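Breast cancer anti-estrogen resistance protein 1 (Mus musculus, PDB 5W93) acts as a docking scaffold that coordinates tyrosine kinase-based signalling related to cell adhesion and is implicated in cell migration. Local coordinates at residues S87-G92 and V117-H122; D30-A35 and Q111-R116. The protein carries 2 engineered substitutions. All coordinates share one frame; numbering follows the deposited sequence.

The C-terminal domain of p130Cas, a FAT-like four-helix bundle, illustrates how one helix can serve two neighbours at successive levels. Helix 107-135 supplies a side to both contacts: its residues 111-116 meet 30-35 of helix 5-37 in contact 2, and the directly following 117-122 meet 87-92 of helix 73-102 in contact 1. Along the chain the segments alternate, 30-35, 87-92, 111-116, 117-122. The centres lie about 11 Å apart, contact 1 nearer the middle of the domain, and V117 packs on F32 between them. The last helix thus joins the first and third helices, bringing parts of the chain far apart in sequence into one bundle.

Contact 1. Residues S87-G92 and V117-H122; sequences SDLLRG and VKELGH. Engineered in segment 87-92: S87 (natural residue Cys).
L89 reaches across to L120 and E119 where two antiparallel helices of the four-helix bundle, 73-102 and 107-135, lie side by side, their local axes 9.6 Å apart and 159° between their directions. The leucine can be followed outward atom by atom. Its CB faces the other helix and meets CD1 of L120 at 4.1 Å. With CG beside the backbone N (chi1 -65°), the side chain is carried toward E119 and L120. The fork at CG then sends CD1 against the backbone, 3.8 Å from CA of L120 and close to the carbonyl oxygen of E119, while CD2 turns to the carboxylate of E119.

E119 comes across this leucine at about a right angle. Its chain is extended, and its CG touches both L89 methyls, so the aliphatic part of an acidic residue covers the border of the apolar interior. Deeper in, L120 and L90 meet by their ends, CD2 to CD2 at 4.0 Å, although L90 leaves its own helix pointing away. V52 and A56 of helix 42-69 also pack on L120, carrying the core on to a third helix.

Helix 73-102 also receives the bound paxillin LD1 peptide: R91 forms a salt bridge to one of its acidic side chains, while L90 and the engineered S87 pack on apolar ones. Back at the interface, CD2 of L89 sits against the E119 carboxylate, 3.4 Å from its CD and nearly equidistant from OE1 and OE2.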
ATOM      1  N   SER A  87       0.790   2.076   6.206  1.00 20.39           N
ATOM      2  CA  SER A  87       0.684   0.975   7.169  1.00 21.71           C
ATOM      3  C   SER A  87      -0.705   0.912   7.793  1.00 22.02           C
ATOM      4  O   SER A  87      -1.264  -0.167   7.983  1.00 21.14           O
ATOM      5  CB  SER A  87       1.745   1.098   8.265  1.00 21.87           C
ATOM      6  OG  SER A  87       3.035   0.898   7.711  1.00 27.34           O
ATOM      7  N   ASP A  88      -1.245   2.078   8.117  1.00 24.25           N
ATOM      8  CA  ASP A  88      -2.607   2.171   8.649  1.00 25.99           C
ATOM      9  C   ASP A  88      -3.633   1.616   7.655  1.00 28.53           C
ATOM     10  O   ASP A  88      -4.538   0.864   8.028  1.00 28.58           O
ATOM     11  CB  ASP A  88      -2.940   3.618   8.993  1.00 26.07           C
ATOM     12  CG  ASP A  88      -2.403   4.030  10.347  1.00 47.36           C
ATOM     13  OD1 ASP A  88      -1.648   3.234  10.944  1.00 55.10           O
ATOM     14  OD2 ASP A  88      -2.732   5.142  10.816  1.00 61.35           O
ATOM     15  N   LEU A  89      -3.486   1.986   6.388  1.00 22.84           N
ATOM     16  CA  LEU A  89      -4.392   1.519   5.347  1.00 21.68           C
ATOM     17  C   LEU A  89      -4.282   0.003   5.092  1.00 26.39           C
ATOM     18  O   LEU A  89      -5.292  -0.661   4.825  1.00 25.25           O
ATOM     19  CB  LEU A  89      -4.151   2.291   4.060  1.00 16.87           C
ATOM     20  CG  LEU A  89      -4.458   3.792   4.089  1.00 27.26           C
ATOM     21  CD1 LEU A  89      -4.005   4.446   2.786  1.00 23.68           C
ATOM     22  CD2 LEU A  89      -5.940   4.044   4.340  1.00 26.22           C
ATOM     23  N   LEU A  90      -3.072  -0.546   5.184  1.00 22.77           N
ATOM     24  CA  LEU A  90      -2.911  -1.999   5.082  1.00 19.33           C
ATOM     25  C   LEU A  90      -3.692  -2.722   6.182  1.00 24.39           C
ATOM     26  O   LEU A  90      -4.318  -3.741   5.907  1.00 23.37           O
ATOM     27  CB  LEU A  90      -1.433  -2.413   5.126  1.00 19.49           C
ATOM     28  CG  LEU A  90      -0.559  -1.945   3.949  1.00 24.93           C
ATOM     29  CD1 LEU A  90       0.779  -2.678   3.914  1.00 20.83           C
ATOM     30  CD2 LEU A  90      -1.289  -2.129   2.636  1.00 21.83           C
ATOM     31  N   ARG A  91      -3.656  -2.212   7.416  1.00 21.79           N
ATOM     32  CA  ARG A  91      -4.450  -2.822   8.493  1.00 26.00           C
ATOM     33  C   ARG A  91      -5.943  -2.683   8.208  1.00 20.22           C
ATOM     34  O   ARG A  91      -6.723  -3.600   8.486  1.00 24.62           O
ATOM     35  CB  ARG A  91      -4.114  -2.203   9.856  1.00 31.37           C
ATOM     36  CG  ARG A  91      -2.749  -2.600  10.381  1.00 32.19           C
ATOM     37  CD  ARG A  91      -2.511  -2.084  11.796  1.00 39.40           C
ATOM     38  NE  ARG A  91      -2.352  -0.635  11.845  1.00 47.78           N
ATOM     39  CZ  ARG A  91      -1.173  -0.018  11.847  1.00 57.99           C
ATOM     40  NH1 ARG A  91      -0.057  -0.730  11.802  1.00 61.63           N
ATOM     41  NH2 ARG A  91      -1.107   1.310  11.894  1.00 54.91           N
ATOM     42  N   GLY A  92      -6.331  -1.538   7.658  1.00 20.96           N
ATOM     43  CA  GLY A  92      -7.701  -1.301   7.246  1.00 21.59           C
ATOM     44  C   GLY A  92      -8.153  -2.291   6.180  1.00 25.96           C
ATOM     45  O   GLY A  92      -9.298  -2.764   6.193  1.00 27.10           O
ATOM     46  N   VAL A 117      -9.096  -0.044  -0.372  1.00 27.33           N
ATOM     47  CA  VAL A 117      -8.121  -0.333  -1.425  1.00 24.96           C
ATOM     48  C   VAL A 117      -7.973   0.864  -2.360  1.00 23.43           C
ATOM     49  O   VAL A 117      -6.853   1.211  -2.737  1.00 29.01           O
ATOM     50  CB  VAL A 117      -8.495  -1.596  -2.212  1.00 24.96           C
ATOM     51  CG1 VAL A 117      -7.573  -1.773  -3.422  1.00 23.02           C
ATOM     52  CG2 VAL A 117      -8.432  -2.832  -1.279  1.00 23.21           C
ATOM     53  N   LYS A 118      -9.086   1.518  -2.707  1.00 25.28           N
ATOM     54  CA  LYS A 118      -9.011   2.755  -3.513  1.00 26.32           C
ATOM     55  C   LYS A 118      -8.167   3.828  -2.820  1.00 26.58           C
ATOM     56  O   LYS A 118      -7.326   4.478  -3.444  1.00 25.22           O
ATOM     57  CB  LYS A 118     -10.402   3.344  -3.786  1.00 35.32           C
ATOM     58  CG  LYS A 118     -11.244   2.664  -4.844  1.00 49.62           C
ATOM     59  CD  LYS A 118     -12.494   3.523  -5.124  1.00 58.94           C
ATOM     60  CE  LYS A 118     -13.610   2.731  -5.804  1.00 67.48           C
ATOM     61  NZ  LYS A 118     -14.966   3.262  -5.430  1.00 72.54           N
ATOM     62  N   GLU A 119      -8.412   4.018  -1.530  1.00 25.18           N
ATOM     63  CA  GLU A 119      -7.664   4.995  -0.744  1.00 28.22           C
ATOM     64  C   GLU A 119      -6.179   4.659  -0.705  1.00 25.18           C
ATOM     65  O   GLU A 119      -5.327   5.551  -0.772  1.00 25.13           O
ATOM     66  CB  GLU A 119      -8.213   5.073   0.681  1.00 29.12           C
ATOM     67  CG  GLU A 119      -7.456   6.070   1.550  1.00 28.16           C
ATOM     68  CD  GLU A 119      -8.096   6.276   2.914  1.00 37.27           C
ATOM     69  OE1 GLU A 119      -9.019   5.501   3.270  1.00 36.70           O
ATOM     70  OE2 GLU A 119      -7.657   7.201   3.633  1.00 32.87           O
ATOM     71  N   LEU A 120      -5.871   3.367  -0.608  1.00 23.93           N
ATOM     72  CA  LEU A 120      -4.480   2.913  -0.697  1.00 26.42           C
ATOM     73  C   LEU A 120      -3.855   3.266  -2.039  1.00 24.33           C
ATOM     74  O   LEU A 120      -2.744   3.802  -2.082  1.00 26.22           O
ATOM     75  CB  LEU A 120      -4.377   1.403  -0.458  1.00 24.57           C
ATOM     76  CG  LEU A 120      -2.944   0.851  -0.570  1.00 25.99           C
ATOM     77  CD1 LEU A 120      -2.087   1.268   0.620  1.00 22.54           C
ATOM     78  CD2 LEU A 120      -2.948  -0.670  -0.723  1.00 26.90           C
ATOM     79  N   GLY A 121      -4.553   2.968  -3.133  1.00 21.97           N
ATOM     80  CA  GLY A 121      -4.077   3.350  -4.458  1.00 22.52           C
ATOM     81  C   GLY A 121      -3.745   4.833  -4.599  1.00 30.38           C
ATOM     82  O   GLY A 121      -2.675   5.222  -5.093  1.00 24.10           O
ATOM     83  N   HIS A 122      -4.674   5.673  -4.160  1.00 24.15           N
ATOM     84  CA  HIS A 122      -4.476   7.110  -4.170  1.00 24.93           C
ATOM     85  C   HIS A 122      -3.286   7.541  -3.305  1.00 24.98           C
ATOM     86  O   HIS A 122      -2.468   8.363  -3.725  1.00 24.25           O
ATOM     87  CB  HIS A 122      -5.759   7.803  -3.693  1.00 26.96           C
ATOM     88  CG  HIS A 122      -5.524   9.055  -2.923  1.00 41.35           C
ATOM     89  ND1 HIS A 122      -5.240  10.267  -3.531  1.00 48.15           N
ATOM     90  CD2 HIS A 122      -5.539   9.307  -1.591  1.00 36.01           C
ATOM     91  CE1 HIS A 122      -5.097  11.196  -2.611  1.00 44.48           C
ATOM     92  NE2 HIS A 122      -5.273  10.639  -1.420  1.00 31.43           N
TER

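Contact 2. Residues D30-A35 and Q111-R116; sequences DAFFTA and QDMVDR
Beside the packing of F33 on V114, OD1 of D115 accepts a hydrogen bond from NE2 of Q111, 2.9 Å long and bent to 144° at the hydrogen. The donor approaches from above the carboxylate plane, and K118 adds a long, weak ion pair to the same oxygen. This polar pairing runs along helix 107-135; what joins that helix to its antiparallel neighbour, helix 5-37, is mostly apolar.

Two consecutive phenylalanines carry the contact from the helix 5-37 side. F32 has CG anti to its backbone N (chi1 171°), which carries the ring toward M113 and V114. Its CZ meets M113 at two points, CG and CE, each 3.6 Å away. The methionine chain bends at its last torsion, folding round this end of the ring, and SD lies in the ring plane at the edge, 5.0 Å from the F32 centroid, a Met-aromatic contact. On the same ring, CE2 touches CG2 of V114 at 4.2 Å, and CA of V114 lies at the ring edge.

F33 takes the outer border. The ring turns its edge, at CE1, to the backbone oxygen of V114, 3.9 Å away, and touches the CG1 methyl as well. F45 of helix 42-69 and T96 and T97 of helix 73-102 also pack on M113, drawing all four helices together here.

The chemistry is therefore that of a bundle core: aromatic rings, a polarisable sulfur and the methyls of a valine hold the first helix, whose segment 30-35 lies in the divergent helix-loop-helix region, to the last, probably largely by dispersion, while the Q111-D115 pair stays within helix 107-135.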
ATOM      1  N   ASP A  30      -5.764  -3.380  -9.670  1.00 27.65           N
ATOM      2  CA  ASP A  30      -6.625  -3.641 -10.824  1.00 27.33           C
ATOM      3  C   ASP A  30      -7.266  -5.021 -10.752  1.00 25.37           C
ATOM      4  O   ASP A  30      -8.464  -5.170 -10.971  1.00 28.59           O
ATOM      5  CB  ASP A  30      -5.831  -3.552 -12.136  1.00 26.95           C
ATOM      6  CG  ASP A  30      -5.477  -2.131 -12.528  1.00 39.27           C
ATOM      7  OD1 ASP A  30      -6.027  -1.178 -11.936  1.00 37.59           O
ATOM      8  OD2 ASP A  30      -4.643  -1.983 -13.458  1.00 42.79           O
ATOM      9  N   ALA A  31      -6.445  -6.032 -10.468  1.00 25.42           N
ATOM     10  CA  ALA A  31      -6.918  -7.404 -10.395  1.00 29.60           C
ATOM     11  C   ALA A  31      -7.923  -7.537  -9.255  1.00 28.51           C
ATOM     12  O   ALA A  31      -8.933  -8.231  -9.388  1.00 26.09           O
ATOM     13  CB  ALA A  31      -5.758  -8.368 -10.209  1.00 30.60           C
ATOM     14  N   PHE A  32      -7.645  -6.861  -8.139  1.00 26.77           N
ATOM     15  CA  PHE A  32      -8.555  -6.869  -7.002  1.00 23.55           C
ATOM     16  C   PHE A  32      -9.909  -6.253  -7.386  1.00 30.06           C
ATOM     17  O   PHE A  32     -10.954  -6.840  -7.110  1.00 29.07           O
ATOM     18  CB  PHE A  32      -7.955  -6.124  -5.799  1.00 21.17           C
ATOM     19  CG  PHE A  32      -8.939  -5.920  -4.669  1.00 23.65           C
ATOM     20  CD1 PHE A  32      -9.123  -6.902  -3.702  1.00 27.47           C
ATOM     21  CD2 PHE A  32      -9.680  -4.755  -4.584  1.00 25.80           C
ATOM     22  CE1 PHE A  32     -10.045  -6.713  -2.670  1.00 31.29           C
ATOM     23  CE2 PHE A  32     -10.596  -4.571  -3.560  1.00 30.22           C
ATOM     24  CZ  PHE A  32     -10.776  -5.550  -2.611  1.00 25.82           C
ATOM     25  N   PHE A  33      -9.896  -5.085  -8.025  1.00 27.99           N
ATOM     26  CA  PHE A  33     -11.145  -4.425  -8.409  1.00 29.30           C
ATOM     27  C   PHE A  33     -11.959  -5.283  -9.364  1.00 29.55           C
ATOM     28  O   PHE A  33     -13.182  -5.335  -9.257  1.00 29.57           O
ATOM     29  CB  PHE A  33     -10.887  -3.059  -9.049  1.00 27.47           C
ATOM     30  CG  PHE A  33     -10.416  -2.008  -8.081  1.00 33.00           C
ATOM     31  CD1 PHE A  33     -10.789  -2.051  -6.747  1.00 27.07           C
ATOM     32  CD2 PHE A  33      -9.603  -0.967  -8.515  1.00 34.52           C
ATOM     33  CE1 PHE A  33     -10.354  -1.079  -5.852  1.00 26.38           C
ATOM     34  CE2 PHE A  33      -9.179   0.010  -7.635  1.00 35.96           C
ATOM     35  CZ  PHE A  33      -9.548  -0.046  -6.299  1.00 36.75           C
ATOM     36  N   THR A  34     -11.270  -5.963 -10.282  1.00 26.27           N
ATOM     37  CA  THR A  34     -11.923  -6.837 -11.260  1.00 28.16           C
ATOM     38  C   THR A  34     -12.602  -8.034 -10.589  1.00 27.20           C
ATOM     39  O   THR A  34     -13.718  -8.421 -10.963  1.00 30.32           O
ATOM     40  CB  THR A  34     -10.913  -7.334 -12.314  1.00 26.46           C
ATOM     41  OG1 THR A  34     -10.584  -6.247 -13.191  1.00 29.61           O
ATOM     42  CG2 THR A  34     -11.483  -8.504 -13.137  1.00 28.00           C
ATOM     43  N   ALA A  35     -11.926  -8.608  -9.601  1.00 24.62           N
ATOM     44  CA  ALA A  35     -12.487  -9.677  -8.779  1.00 30.60           C
ATOM     45  C   ALA A  35     -13.779  -9.239  -8.108  1.00 30.01           C
ATOM     46  O   ALA A  35     -14.753  -9.990  -8.079  1.00 29.49           O
ATOM     47  CB  ALA A  35     -11.485 -10.129  -7.731  1.00 30.99           C
ATOM     48  N   GLN A 111     -18.080  -2.931  -0.389  1.00 35.37           N
ATOM     49  CA  GLN A 111     -17.804  -1.566  -0.822  1.00 34.03           C
ATOM     50  C   GLN A 111     -16.851  -0.890   0.165  1.00 35.33           C
ATOM     51  O   GLN A 111     -16.023  -0.075  -0.231  1.00 35.99           O
ATOM     52  CB  GLN A 111     -19.100  -0.762  -0.978  1.00 37.23           C
ATOM     53  CG  GLN A 111     -18.895   0.641  -1.568  1.00 48.50           C
ATOM     54  CD  GLN A 111     -18.250   0.613  -2.947  1.00 55.45           C
ATOM     55  OE1 GLN A 111     -18.639  -0.172  -3.809  1.00 57.08           O
ATOM     56  NE2 GLN A 111     -17.249   1.471  -3.157  1.00 55.65           N
ATOM     57  N   ASP A 112     -16.963  -1.243   1.439  1.00 31.87           N
ATOM     58  CA  ASP A 112     -16.012  -0.788   2.452  1.00 32.04           C
ATOM     59  C   ASP A 112     -14.581  -1.242   2.121  1.00 30.26           C
ATOM     60  O   ASP A 112     -13.636  -0.462   2.167  1.00 30.92           O
ATOM     61  CB  ASP A 112     -16.396  -1.320   3.825  1.00 30.74           C
ATOM     62  CG  ASP A 112     -17.576  -0.583   4.449  1.00 50.12           C
ATOM     63  OD1 ASP A 112     -18.052   0.430   3.881  1.00 44.18           O
ATOM     64  OD2 ASP A 112     -18.007  -1.025   5.536  1.00 52.56           O
ATOM     65  N   MET A 113     -14.449  -2.520   1.794  1.00 27.96           N
ATOM     66  CA  MET A 113     -13.165  -3.099   1.401  1.00 26.20           C
ATOM     67  C   MET A 113     -12.632  -2.389   0.149  1.00 26.91           C
ATOM     68  O   MET A 113     -11.496  -1.924   0.119  1.00 25.23           O
ATOM     69  CB  MET A 113     -13.337  -4.606   1.175  1.00 27.92           C
ATOM     70  CG  MET A 113     -12.076  -5.378   0.771  1.00 27.59           C
ATOM     71  SD  MET A 113     -12.443  -7.123   0.456  1.00 27.70           S
ATOM     72  CE  MET A 113     -13.583  -7.016  -0.920  1.00 28.10           C
ATOM     73  N   VAL A 114     -13.473  -2.286  -0.878  1.00 29.99           N
ATOM     74  CA  VAL A 114     -13.115  -1.582  -2.103  1.00 30.76           C
ATOM     75  C   VAL A 114     -12.642  -0.136  -1.854  1.00 35.31           C
ATOM     76  O   VAL A 114     -11.699   0.344  -2.511  1.00 27.06           O
ATOM     77  CB  VAL A 114     -14.311  -1.577  -3.083  1.00 35.46           C
ATOM     78  CG1 VAL A 114     -14.137  -0.524  -4.172  1.00 35.77           C
ATOM     79  CG2 VAL A 114     -14.493  -2.959  -3.678  1.00 36.69           C
ATOM     80  N   ASP A 115     -13.283   0.539  -0.903  1.00 32.48           N
ATOM     81  CA  ASP A 115     -12.941   1.920  -0.564  1.00 30.91           C
ATOM     82  C   ASP A 115     -11.554   2.026   0.073  1.00 26.84           C
ATOM     83  O   ASP A 115     -10.808   2.958  -0.229  1.00 28.47           O
ATOM     84  CB  ASP A 115     -13.979   2.528   0.392  1.00 34.61           C
ATOM     85  CG  ASP A 115     -15.317   2.844  -0.287  1.00 40.65           C
ATOM     86  OD1 ASP A 115     -15.382   2.908  -1.534  1.00 41.78           O
ATOM     87  OD2 ASP A 115     -16.311   3.028   0.447  1.00 45.35           O
ATOM     88  N   ARG A 116     -11.216   1.099   0.972  1.00 25.80           N
ATOM     89  CA  ARG A 116      -9.888   1.126   1.594  1.00 24.25           C
ATOM     90  C   ARG A 116      -8.831   0.878   0.547  1.00 23.29           C
ATOM     91  O   ARG A 116      -7.780   1.498   0.582  1.00 27.30           O
ATOM     92  CB  ARG A 116      -9.722   0.088   2.707  1.00 23.36           C
ATOM     93  CG  ARG A 116     -10.701   0.215   3.846  1.00 35.90           C
ATOM     94  CD  ARG A 116     -10.569   1.525   4.625  1.00 35.57           C
ATOM     95  NE  ARG A 116     -11.732   1.635   5.502  1.00 53.07           N
ATOM     96  CZ  ARG A 116     -11.786   1.182   6.753  1.00 51.46           C
ATOM     97  NH1 ARG A 116     -10.722   0.627   7.324  1.00 49.39           N
ATOM     98  NH2 ARG A 116     -12.906   1.312   7.445  1.00 45.83           N
TER